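Local coordinates for serine proteinase inhibitor 1 (Myxoma virus, PDB 6BJ5) that inhibits serine proteases as a poxviral serpin, acts as an immunosuppressant and contributes to the virulence of myxoma virus, at the interface of chains A and B. Sequence-based numbering; all coordinates share one arbitrary frame. Chains: chain A, Serine proteinase inhibitor 1; chain B, Serine proteinase inhibitor 1.

The interface of chains A and B. Residues chain A 33-37, 150, 212, 299, 306, 308-310; chain B 18, 20, 29-32.
Strands 16-22 and 27-34 of chain B lie against strand 33-35 of chain A and its loop into helix 37-49, and against strands 142-153, 210-217, 293-302 and the inserted-loop strand 305-314. Antiparallel pairing joins A:Phe35 to B:Met31: A:Phe35 N donates to B:Met31 O at 2.7 Å, and B:Met31 N returns a straighter bond to A:Phe35 O at 2.8 Å (163° at H). Both donors lie in the plane of the accepting carbonyl. At the strand end, A:Ser36 OG, anti to the backbone N, donates a hydrogen bond to B:Leu29 O at 2.8 Å, nearly along the C=O axis. On the sheet side, B:Phe30 turns its ring so that the methyl A:Ala308 CB sits over the centre of one face, 3.5 Å from the centroid, while B:Phe30 CE1, on the rim of the ring, meets A:Ser310 CB at 3.6 Å. B:Phe18, with CG in the crowded position between N and carbonyl carbon (chi1 66°), presents its ring edge to A:Ile299 CD1, which lies in the ring plane 3.5 Å from B:Phe18 CE1. The bend of A:Met212 at chi3 (-77°) brings A:Met212 CE to B:Phe18 CD1 at 3.6 Å, and the same methyl touches B:Ile20 obliquely. B:Ile20 CD1 also meets A:Thr306 CG2 tip to tip at 3.7 Å. Chain B, the C-terminal piece of the cleaved serpin, is thereby held to the body in chain A, packed beneath the strand formed by the inserted reactive-centre loop.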
# COMPACT_ATOMS: atom_id res chain seq x y z
N VAL A 33 9.28 -6.18 0.62
CA VAL A 33 8.12 -5.63 1.30
C VAL A 33 7.30 -4.84 0.30
O VAL A 33 7.87 -4.06 -0.49
CB VAL A 33 8.53 -4.74 2.48
CG1 VAL A 33 7.29 -4.18 3.18
CG2 VAL A 33 9.40 -5.52 3.45
N VAL A 34 5.99 -5.04 0.31
CA VAL A 34 5.05 -4.27 -0.49
C VAL A 34 4.03 -3.64 0.45
O VAL A 34 3.69 -4.17 1.51
CB VAL A 34 4.37 -5.14 -1.56
CG1 VAL A 34 5.42 -5.71 -2.49
CG2 VAL A 34 3.59 -6.25 -0.91
N PHE A 35 3.52 -2.48 0.05
CA PHE A 35 2.76 -1.66 0.98
C PHE A 35 1.78 -0.80 0.18
O PHE A 35 1.99 -0.51 -1.00
CB PHE A 35 3.74 -0.80 1.78
CG PHE A 35 3.10 0.15 2.73
CD1 PHE A 35 2.27 -0.29 3.73
CD2 PHE A 35 3.33 1.51 2.59
CE1 PHE A 35 1.69 0.61 4.63
CE2 PHE A 35 2.76 2.40 3.43
CZ PHE A 35 1.93 1.95 4.47
N SER A 36 0.67 -0.43 0.82
CA SER A 36 -0.24 0.50 0.17
C SER A 36 -0.42 1.71 1.06
O SER A 36 -1.20 1.65 2.03
CB SER A 36 -1.59 -0.13 -0.11
OG SER A 36 -2.44 0.89 -0.64
N PRO A 37 0.29 2.81 0.80
CA PRO A 37 -0.02 4.06 1.50
C PRO A 37 -1.45 4.54 1.29
O PRO A 37 -2.06 5.05 2.23
CB PRO A 37 1.01 5.04 0.93
CG PRO A 37 1.49 4.41 -0.32
CD PRO A 37 1.44 2.96 -0.09
N MET A 150 -5.76 -3.08 -8.14
CA MET A 150 -5.37 -2.55 -9.44
C MET A 150 -4.87 -3.71 -10.28
O MET A 150 -4.03 -4.49 -9.82
CB MET A 150 -4.29 -1.49 -9.32
CG MET A 150 -3.95 -0.87 -10.65
SD MET A 150 -2.52 0.14 -10.41
CE MET A 150 -1.52 -1.06 -9.52
N MET A 212 4.26 3.27 -12.94
CA MET A 212 5.24 2.78 -11.99
C MET A 212 6.50 3.62 -12.08
O MET A 212 7.07 3.80 -13.16
CB MET A 212 5.57 1.30 -12.20
CG MET A 212 6.64 0.81 -11.23
SD MET A 212 6.98 -0.97 -11.25
CE MET A 212 5.57 -1.58 -10.34
N ILE A 299 1.67 -7.70 -4.67
CA ILE A 299 1.96 -7.03 -5.93
C ILE A 299 2.60 -8.05 -6.86
O ILE A 299 3.44 -8.86 -6.42
CB ILE A 299 2.86 -5.78 -5.76
CG1 ILE A 299 2.18 -4.76 -4.83
CG2 ILE A 299 3.09 -5.05 -7.09
CD1 ILE A 299 3.01 -3.58 -4.44
N THR A 306 0.84 -5.22 -14.34
CA THR A 306 0.94 -5.34 -12.89
C THR A 306 -0.42 -5.64 -12.27
O THR A 306 -1.44 -5.05 -12.65
CB THR A 306 1.49 -4.05 -12.28
OG1 THR A 306 2.85 -3.86 -12.71
CG2 THR A 306 1.41 -4.09 -10.73
N ALA A 308 -2.01 -5.64 -8.40
CA ALA A 308 -1.69 -5.18 -7.05
C ALA A 308 -2.93 -5.17 -6.18
O ALA A 308 -4.01 -4.75 -6.62
CB ALA A 308 -1.07 -3.79 -7.04
N SER A 309 -2.74 -5.52 -4.92
CA SER A 309 -3.87 -5.71 -4.04
C SER A 309 -3.49 -5.31 -2.64
O SER A 309 -2.36 -5.57 -2.20
CB SER A 309 -4.28 -7.19 -4.08
OG SER A 309 -5.43 -7.37 -3.33
N SER A 310 -4.42 -4.67 -1.93
CA SER A 310 -4.13 -4.37 -0.54
C SER A 310 -5.41 -4.23 0.27
O SER A 310 -6.36 -3.56 -0.16
CB SER A 310 -3.29 -3.10 -0.42
OG SER A 310 -2.97 -2.87 0.94
N PHE B 18 9.93 0.52 -5.96
CA PHE B 18 8.93 0.93 -6.93
C PHE B 18 7.77 1.60 -6.21
O PHE B 18 7.48 1.32 -5.04
CB PHE B 18 8.44 -0.25 -7.79
CG PHE B 18 7.70 -1.28 -7.01
CD1 PHE B 18 6.34 -1.17 -6.83
CD2 PHE B 18 8.37 -2.34 -6.43
CE1 PHE B 18 5.67 -2.08 -6.09
CE2 PHE B 18 7.69 -3.25 -5.70
CZ PHE B 18 6.34 -3.12 -5.52
N ILE B 20 3.75 2.76 -7.27
CA ILE B 20 2.65 2.82 -8.22
C ILE B 20 1.77 3.97 -7.77
O ILE B 20 1.23 3.95 -6.66
CB ILE B 20 1.87 1.50 -8.27
CG1 ILE B 20 2.76 0.39 -8.84
CG2 ILE B 20 0.61 1.68 -9.09
CD1 ILE B 20 2.12 -0.96 -8.85
N LEU B 29 -0.46 4.83 -4.72
CA LEU B 29 -1.37 3.71 -4.49
C LEU B 29 -0.69 2.50 -3.86
O LEU B 29 -1.20 1.91 -2.91
CB LEU B 29 -2.01 3.33 -5.81
CG LEU B 29 -2.78 4.49 -6.43
CD1 LEU B 29 -3.22 4.14 -7.82
CD2 LEU B 29 -3.97 4.81 -5.54
N PHE B 30 0.47 2.13 -4.40
CA PHE B 30 1.27 1.01 -3.92
C PHE B 30 2.75 1.36 -3.97
O PHE B 30 3.21 2.11 -4.84
CB PHE B 30 1.05 -0.27 -4.75
CG PHE B 30 -0.36 -0.78 -4.71
CD1 PHE B 30 -0.79 -1.55 -3.65
CD2 PHE B 30 -1.26 -0.47 -5.72
CE1 PHE B 30 -2.11 -2.03 -3.60
CE2 PHE B 30 -2.57 -0.95 -5.68
CZ PHE B 30 -2.99 -1.73 -4.62
N MET B 31 3.49 0.73 -3.07
CA MET B 31 4.93 0.85 -2.97
C MET B 31 5.52 -0.50 -2.61
O MET B 31 4.85 -1.34 -2.00
CB MET B 31 5.38 1.73 -1.82
CG MET B 31 5.14 3.17 -1.84
SD MET B 31 5.84 3.53 -0.22
CE MET B 31 7.60 3.44 -0.57
N GLY B 32 6.81 -0.63 -2.87
CA GLY B 32 7.54 -1.77 -2.35
C GLY B 32 9.03 -1.64 -2.58
O GLY B 32 9.48 -0.88 -3.45